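Local coordinates for capsular polysaccharide biosynthesis protein (Burkholderia pseudomallei, PDB 4BQN) that binds coenzyme A and probably acts as an acetyltransferase in the biosynthesis of capsular polysaccharide, at residues I145-W159 with N298-F310. The protein carries 1 engineered substitution. Numbering follows the deposited sequence.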
loop_
_atom_site.group_PDB
_atom_site.type_symbol
_atom_site.label_atom_id
_atom_site.label_comp_id
_atom_site.label_asym_id
_atom_site.label_seq_id
_atom_site.Cartn_x
_atom_site.Cartn_y
_atom_site.Cartn_z
ATOM N N ILE A 145 -14.910 -15.070 -12.649
ATOM C CA ILE A 145 -14.068 -13.896 -12.443
ATOM C C ILE A 145 -12.628 -14.302 -12.106
ATOM O O ILE A 145 -11.673 -13.820 -12.727
ATOM C CB ILE A 145 -14.613 -13.001 -11.318
ATOM C CG1 ILE A 145 -15.955 -12.389 -11.737
ATOM C CG2 ILE A 145 -13.584 -11.923 -10.947
ATOM C CD1 ILE A 145 -16.748 -11.808 -10.594
ATOM N N GLY A 146 -12.474 -15.198 -11.132
ATOM C CA GLY A 146 -11.145 -15.671 -10.731
ATOM C C GLY A 146 -10.398 -16.368 -11.864
ATOM O O GLY A 146 -9.180 -16.219 -11.996
ATOM N N ALA A 147 -11.127 -17.116 -12.692
ATOM C CA ALA A 147 -10.533 -17.803 -13.837
ATOM C C ALA A 147 -10.009 -16.796 -14.849
ATOM O O ALA A 147 -8.935 -16.980 -15.411
ATOM C CB ALA A 147 -11.550 -18.746 -14.476
ATOM N N SER A 148 -10.749 -15.709 -15.059
ATOM C CA SER A 148 -10.298 -14.651 -15.964
ATOM C C SER A 148 -9.020 -13.994 -15.448
ATOM O O SER A 148 -8.054 -13.812 -16.187
ATOM C CB SER A 148 -11.387 -13.593 -16.127
ATOM O OG SER A 148 -10.983 -12.620 -17.077
ATOM N N LEU A 149 -9.015 -13.639 -14.164
ATOM C CA LEU A 149 -7.830 -13.049 -13.554
ATOM C C LEU A 149 -6.637 -13.995 -13.645
ATOM O O LEU A 149 -5.512 -13.552 -13.893
ATOM C CB LEU A 149 -8.117 -12.678 -12.101
ATOM C CG LEU A 149 -9.216 -11.638 -11.886
ATOM C CD1 LEU A 149 -9.497 -11.465 -10.394
ATOM C CD2 LEU A 149 -8.852 -10.306 -12.527
ATOM N N ARG A 150 -6.878 -15.296 -13.461
ATOM C CA ARG A 150 -5.788 -16.271 -13.540
ATOM C C ARG A 150 -5.190 -16.293 -14.944
ATOM O O ARG A 150 -3.958 -16.294 -15.100
ATOM C CB ARG A 150 -6.241 -17.671 -13.120
ATOM C CG ARG A 150 -5.172 -18.723 -13.355
ATOM C CD ARG A 150 -5.454 -19.914 -12.470
ATOM N NE ARG A 150 -4.343 -20.857 -12.467
ATOM C CZ ARG A 150 -4.155 -21.789 -11.533
ATOM N NH1 ARG A 150 -4.995 -21.908 -10.512
ATOM N NH2 ARG A 150 -3.118 -22.605 -11.615
ATOM N N ILE A 151 -6.037 -16.303 -15.962
ATOM C CA ILE A 151 -5.553 -16.228 -17.337
ATOM C C ILE A 151 -4.701 -14.970 -17.543
ATOM O O ILE A 151 -3.694 -15.002 -18.273
ATOM C CB ILE A 151 -6.728 -16.289 -18.339
ATOM C CG1 ILE A 151 -7.323 -17.708 -18.337
ATOM C CG2 ILE A 151 -6.308 -15.874 -19.744
ATOM C CD1 ILE A 151 -8.714 -17.816 -18.931
ATOM N N ASP A 152 -5.062 -13.888 -16.850
ATOM C CA ASP A 152 -4.390 -12.603 -17.019
ATOM C C ASP A 152 -3.304 -12.311 -15.986
ATOM O O ASP A 152 -2.842 -11.171 -15.913
ATOM C CB ASP A 152 -5.430 -11.476 -16.998
ATOM C CG ASP A 152 -6.334 -11.497 -18.215
ATOM O OD1 ASP A 152 -5.961 -12.137 -19.229
ATOM O OD2 ASP A 152 -7.424 -10.877 -18.163
ATOM N N ILE A 153 -2.877 -13.301 -15.198
ATOM C CA ILE A 153 -1.976 -13.013 -14.076
ATOM C C ILE A 153 -0.663 -12.350 -14.503
ATOM O O ILE A 153 -0.198 -11.418 -13.834
ATOM C CB ILE A 153 -1.752 -14.250 -13.182
ATOM C CG1 ILE A 153 -1.090 -13.820 -11.873
ATOM C CG2 ILE A 153 -0.956 -15.333 -13.924
ATOM C CD1 ILE A 153 -1.052 -14.902 -10.823
ATOM N N ASP A 154 -0.083 -12.776 -15.628
ATOM C CA ASP A 154 1.179 -12.180 -16.055
ATOM C C ASP A 154 0.995 -10.723 -16.467
ATOM O O ASP A 154 1.851 -9.878 -16.195
ATOM C CB ASP A 154 1.808 -12.966 -17.203
ATOM C CG ASP A 154 2.300 -14.334 -16.781
ATOM O OD1 ASP A 154 2.603 -14.526 -15.592
ATOM O OD2 ASP A 154 2.420 -15.211 -17.662
ATOM N N GLU A 155 -0.114 -10.430 -17.134
ATOM C CA GLU A 155 -0.421 -9.057 -17.547
ATOM C C GLU A 155 -0.587 -8.178 -16.303
ATOM O O GLU A 155 -0.096 -7.048 -16.252
ATOM C CB GLU A 155 -1.689 -9.018 -18.394
ATOM C CG GLU A 155 -2.143 -7.613 -18.783
ATOM C CD GLU A 155 -3.409 -7.596 -19.613
ATOM O OE1 GLU A 155 -3.964 -8.677 -19.902
ATOM O OE2 GLU A 155 -3.840 -6.489 -19.988
ATOM N N ILE A 156 -1.316 -8.690 -15.312
ATOM C CA ILE A 156 -1.525 -7.958 -14.064
ATOM C C ILE A 156 -0.187 -7.653 -13.408
ATOM O O ILE A 156 0.077 -6.507 -13.053
ATOM C CB ILE A 156 -2.445 -8.739 -13.113
ATOM C CG1 ILE A 156 -3.868 -8.811 -13.694
ATOM C CG2 ILE A 156 -2.467 -8.083 -11.736
ATOM C CD1 ILE A 156 -4.731 -9.905 -13.080
ATOM N N GLU A 157 0.659 -8.678 -13.252
ATOM C CA GLU A 157 1.945 -8.502 -12.576
ATOM C C GLU A 157 2.851 -7.543 -13.332
ATOM O O GLU A 157 3.526 -6.716 -12.711
ATOM C CB GLU A 157 2.649 -9.818 -12.356
ATOM C CG GLU A 157 1.953 -10.632 -11.292
ATOM C CD GLU A 157 2.649 -11.926 -10.960
ATOM O OE1 GLU A 157 3.672 -12.250 -11.605
ATOM O OE2 GLU A 157 2.156 -12.633 -10.058
ATOM N N SER A 158 2.869 -7.643 -14.662
ATOM C CA SER A 158 3.692 -6.738 -15.483
ATOM C C SER A 158 3.293 -5.280 -15.245
ATOM O O SER A 158 4.158 -4.417 -15.095
ATOM C CB SER A 158 3.609 -7.088 -16.974
ATOM O OG SER A 158 4.451 -6.239 -17.740
ATOM N N TRP A 159 1.988 -5.018 -15.186
ATOM C CA TRP A 159 1.497 -3.676 -14.945
ATOM C C TRP A 159 1.876 -3.218 -13.533
ATOM O O TRP A 159 2.317 -2.078 -13.343
ATOM C CB TRP A 159 -0.010 -3.606 -15.171
ATOM C CG TRP A 159 -0.591 -2.274 -14.914
ATOM C CD1 TRP A 159 -0.680 -1.226 -15.793
ATOM C CD2 TRP A 159 -1.209 -1.835 -13.693
ATOM N NE1 TRP A 159 -1.293 -0.154 -15.181
ATOM C CE2 TRP A 159 -1.636 -0.504 -13.898
ATOM C CE3 TRP A 159 -1.441 -2.442 -12.451
ATOM C CZ2 TRP A 159 -2.289 0.241 -12.898
ATOM C CZ3 TRP A 159 -2.094 -1.702 -11.454
ATOM C CH2 TRP A 159 -2.501 -0.371 -11.686
ATOM N N ASN A 298 -6.806 1.975 -17.031
ATOM C CA ASN A 298 -5.466 1.429 -17.251
ATOM C C ASN A 298 -5.310 0.019 -16.702
ATOM O O ASN A 298 -4.190 -0.465 -16.519
ATOM C CB ASN A 298 -4.410 2.367 -16.656
ATOM C CG ASN A 298 -4.500 3.774 -17.215
ATOM O OD1 ASN A 298 -4.767 4.730 -16.485
ATOM N ND2 ASN A 298 -4.299 3.902 -18.518
ATOM N N ARG A 299 -6.441 -0.647 -16.476
ATOM C CA ARG A 299 -6.437 -2.001 -15.911
ATOM C C ARG A 299 -7.318 -2.901 -16.772
ATOM O O ARG A 299 -8.470 -3.175 -16.425
ATOM C CB ARG A 299 -6.929 -1.984 -14.454
ATOM C CG ARG A 299 -6.065 -1.149 -13.506
ATOM C CD ARG A 299 -6.670 -1.136 -12.113
ATOM N NE ARG A 299 -5.858 -0.446 -11.101
ATOM C CZ ARG A 299 -5.857 0.868 -10.893
ATOM N NH1 ARG A 299 -6.583 1.689 -11.654
ATOM N NH2 ARG A 299 -5.110 1.368 -9.921
ATOM N N ARG A 300 -6.776 -3.336 -17.911
ATOM C CA ARG A 300 -7.547 -4.059 -18.928
ATOM C C ARG A 300 -8.271 -5.280 -18.367
ATOM O O ARG A 300 -9.388 -5.614 -18.792
ATOM C CB ARG A 300 -6.609 -4.488 -20.074
ATOM C CG ARG A 300 -7.303 -4.960 -21.342
ATOM C CD ARG A 300 -6.305 -5.194 -22.468
ATOM N NE ARG A 300 -5.483 -6.368 -22.187
ATOM C CZ ARG A 300 -5.122 -7.265 -23.101
ATOM N NH1 ARG A 300 -5.509 -7.132 -24.368
ATOM N NH2 ARG A 300 -4.378 -8.305 -22.746
ATOM N N TRP A 301 -7.627 -5.954 -17.422
ATOM C CA TRP A 301 -8.146 -7.212 -16.874
ATOM C C TRP A 301 -9.454 -7.029 -16.114
ATOM O O TRP A 301 -10.213 -7.981 -15.974
ATOM C CB TRP A 301 -7.124 -7.898 -15.962
ATOM C CG TRP A 301 -6.510 -6.941 -14.982
ATOM C CD1 TRP A 301 -6.886 -6.724 -13.694
ATOM C CD2 TRP A 301 -5.410 -6.063 -15.238
ATOM N NE1 TRP A 301 -6.088 -5.746 -13.123
ATOM C CE2 TRP A 301 -5.172 -5.326 -14.055
ATOM C CE3 TRP A 301 -4.608 -5.818 -16.368
ATOM C CZ2 TRP A 301 -4.151 -4.368 -13.961
ATOM C CZ3 TRP A 301 -3.609 -4.865 -16.276
ATOM C CH2 TRP A 301 -3.395 -4.144 -15.083
ATOM N N VAL A 302 -9.726 -5.821 -15.614
ATOM C CA VAL A 302 -10.963 -5.554 -14.900
ATOM C C VAL A 302 -12.186 -5.631 -15.844
ATOM O O VAL A 302 -13.151 -6.351 -15.587
ATOM C CB VAL A 302 -10.876 -4.187 -14.196
ATOM C CG1 VAL A 302 -12.167 -3.884 -13.478
ATOM C CG2 VAL A 302 -9.717 -4.172 -13.205
ATOM N N ARG A 303 -12.144 -4.885 -16.955
ATOM C CA ARG A 303 -13.260 -4.984 -17.916
ATOM C C ARG A 303 -13.323 -6.366 -18.556
ATOM O O ARG A 303 -14.405 -6.859 -18.860
ATOM C CB ARG A 303 -13.231 -3.908 -19.003
ATOM C CG ARG A 303 -13.747 -2.551 -18.549
ATOM C CD ARG A 303 -13.920 -1.587 -19.714
ATOM N NE ARG A 303 -13.902 -0.194 -19.260
ATOM C CZ ARG A 303 -14.958 0.458 -18.782
ATOM N NH1 ARG A 303 -16.140 -0.154 -18.683
ATOM N NH2 ARG A 303 -14.827 1.720 -18.391
ATOM N N THR A 304 -12.161 -6.993 -18.757
ATOM C CA THR A 304 -12.122 -8.336 -19.318
ATOM C C THR A 304 -12.820 -9.337 -18.401
ATOM O O THR A 304 -13.610 -10.160 -18.878
ATOM C CB THR A 304 -10.678 -8.772 -19.599
ATOM O OG1 THR A 304 -10.161 -7.962 -20.654
ATOM C CG2 THR A 304 -10.607 -10.234 -20.017
ATOM N N ALA A 305 -12.544 -9.274 -17.097
ATOM C CA ALA A 305 -13.200 -10.166 -16.139
ATOM C C ALA A 305 -14.716 -9.937 -16.115
ATOM O O ALA A 305 -15.485 -10.898 -16.093
ATOM C CB ALA A 305 -12.612 -9.998 -14.749
ATOM N N LEU A 306 -15.134 -8.667 -16.142
ATOM C CA LEU A 306 -16.553 -8.344 -16.116
ATOM C C LEU A 306 -17.250 -8.932 -17.356
ATOM O O LEU A 306 -18.338 -9.510 -17.247
ATOM C CB LEU A 306 -16.753 -6.831 -16.038
ATOM C CG LEU A 306 -18.095 -6.283 -15.562
ATOM C CD1 LEU A 306 -18.329 -6.626 -14.095
ATOM C CD2 LEU A 306 -18.146 -4.782 -15.804
ATOM N N ARG A 307 -16.608 -8.784 -18.521
ATOM C CA ARG A 307 -17.153 -9.281 -19.785
ATOM C C ARG A 307 -17.214 -10.810 -19.799
ATOM O O ARG A 307 -18.242 -11.403 -20.144
ATOM C CB ARG A 307 -16.332 -8.755 -20.976
ATOM C CG ARG A 307 -16.669 -9.411 -22.308
ATOM C CD ARG A 307 -15.785 -8.931 -23.450
ATOM N NE ARG A 307 -14.361 -9.212 -23.243
ATOM C CZ ARG A 307 -13.781 -10.404 -23.385
ATOM N NH1 ARG A 307 -14.489 -11.478 -23.728
ATOM N NH2 ARG A 307 -12.479 -10.523 -23.173
ATOM N N ARG A 308 -16.106 -11.452 -19.437
ATOM C CA ARG A 308 -16.056 -12.907 -19.460
ATOM C C ARG A 308 -17.070 -13.547 -18.518
ATOM O O ARG A 308 -17.685 -14.553 -18.863
ATOM C CB ARG A 308 -14.659 -13.415 -19.135
ATOM C CG ARG A 308 -13.679 -13.227 -20.276
ATOM C CD ARG A 308 -12.297 -13.625 -19.844
ATOM N NE ARG A 308 -11.340 -13.524 -20.933
ATOM C CZ ARG A 308 -10.026 -13.466 -20.770
ATOM N NH1 ARG A 308 -9.491 -13.442 -19.547
ATOM N NH2 ARG A 308 -9.245 -13.398 -21.839
ATOM N N ALA A 309 -17.248 -12.959 -17.336
ATOM C CA ALA A 309 -18.186 -13.502 -16.351
ATOM C C ALA A 309 -19.649 -13.217 -16.686
ATOM O O ALA A 309 -20.504 -14.081 -16.468
ATOM C CB ALA A 309 -17.858 -12.996 -14.951
ATOM N N PHE A 310 -19.935 -12.027 -17.226
ATOM C CA PHE A 310 -21.321 -11.531 -17.291
ATOM C C PHE A 310 -21.937 -11.245 -18.664
ATOM O O PHE A 310 -23.132 -10.939 -18.747
ATOM C CB PHE A 310 -21.505 -10.331 -16.356
ATOM C CG PHE A 310 -21.118 -10.617 -14.940
ATOM C CD1 PHE A 310 -21.820 -11.556 -14.185
ATOM C CD2 PHE A 310 -20.030 -9.970 -14.359
ATOM C CE1 PHE A 310 -21.443 -11.840 -12.884
ATOM C CE2 PHE A 310 -19.648 -10.249 -13.052
ATOM C CZ PHE A 310 -20.360 -11.183 -12.311
HETATM O O HOH W 1 -9.284 -10.743 -16.210
HETATM O O HOH W 2 -6.984 -8.687 -19.759
HETATM O O HOH W 3 -6.601 -12.802 -21.695
#
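Trp301 enters as a knob between Leu149, Glu155, Ile156 and Trp159, and its ring is contacted on a face and at an edge. Ile156 CG1 lies 3.5 Å from the centroid of the Trp301 five-membered ring, a CH-pi contact over the face. The edge of the Trp301 six-membered ring points at the face of the Trp159 five-membered ring, CH2 coming within 3.4 Å of Trp159 CG in an offset edge-to-face pair with planes 64° apart. Trp159 also takes Arg299 CG over a ring face, while the guanidinium of Arg299 is salt-bridged to Glu101. Two consecutive helices, separated at Asp152 where the backbone leaves helical phi/psi, pack here against helix 300-310 near the C-terminus: 145-151 crosses it obliquely, whereas 153-159 runs closer to antiparallel. Trp159 reaches the coenzyme A pocket, so the packing extends to the ligand site. Among charged groups, Arg300 holds Glu155 side-on: NE lies 2.7 Å from OE2, on its syn side, and NH2 comes to OE1 from above the carboxylate plane at 2.9 Å, nearly straight at 167°. A bend at chi3 (70°) turns the Arg300 guanidinium toward that carboxylate. Further along, Arg308 NH1 donates to Ser148 OG at 3.0 Å and makes a longer salt bridge, 3.6 Å, to Asp152 OD2. Water completes the polar network: one molecule accepts from Ser148 OG and donates to Asp152 OD2 and Trp301 O, and another joins Asp152 OD1 to Arg308 NH2. Apolar contacts close the far end, where Ile145 CG1 meets Ala309 CB at 3.8 Å and Ile145 CD1 approaches Phe310 CZ at 4.0 Å.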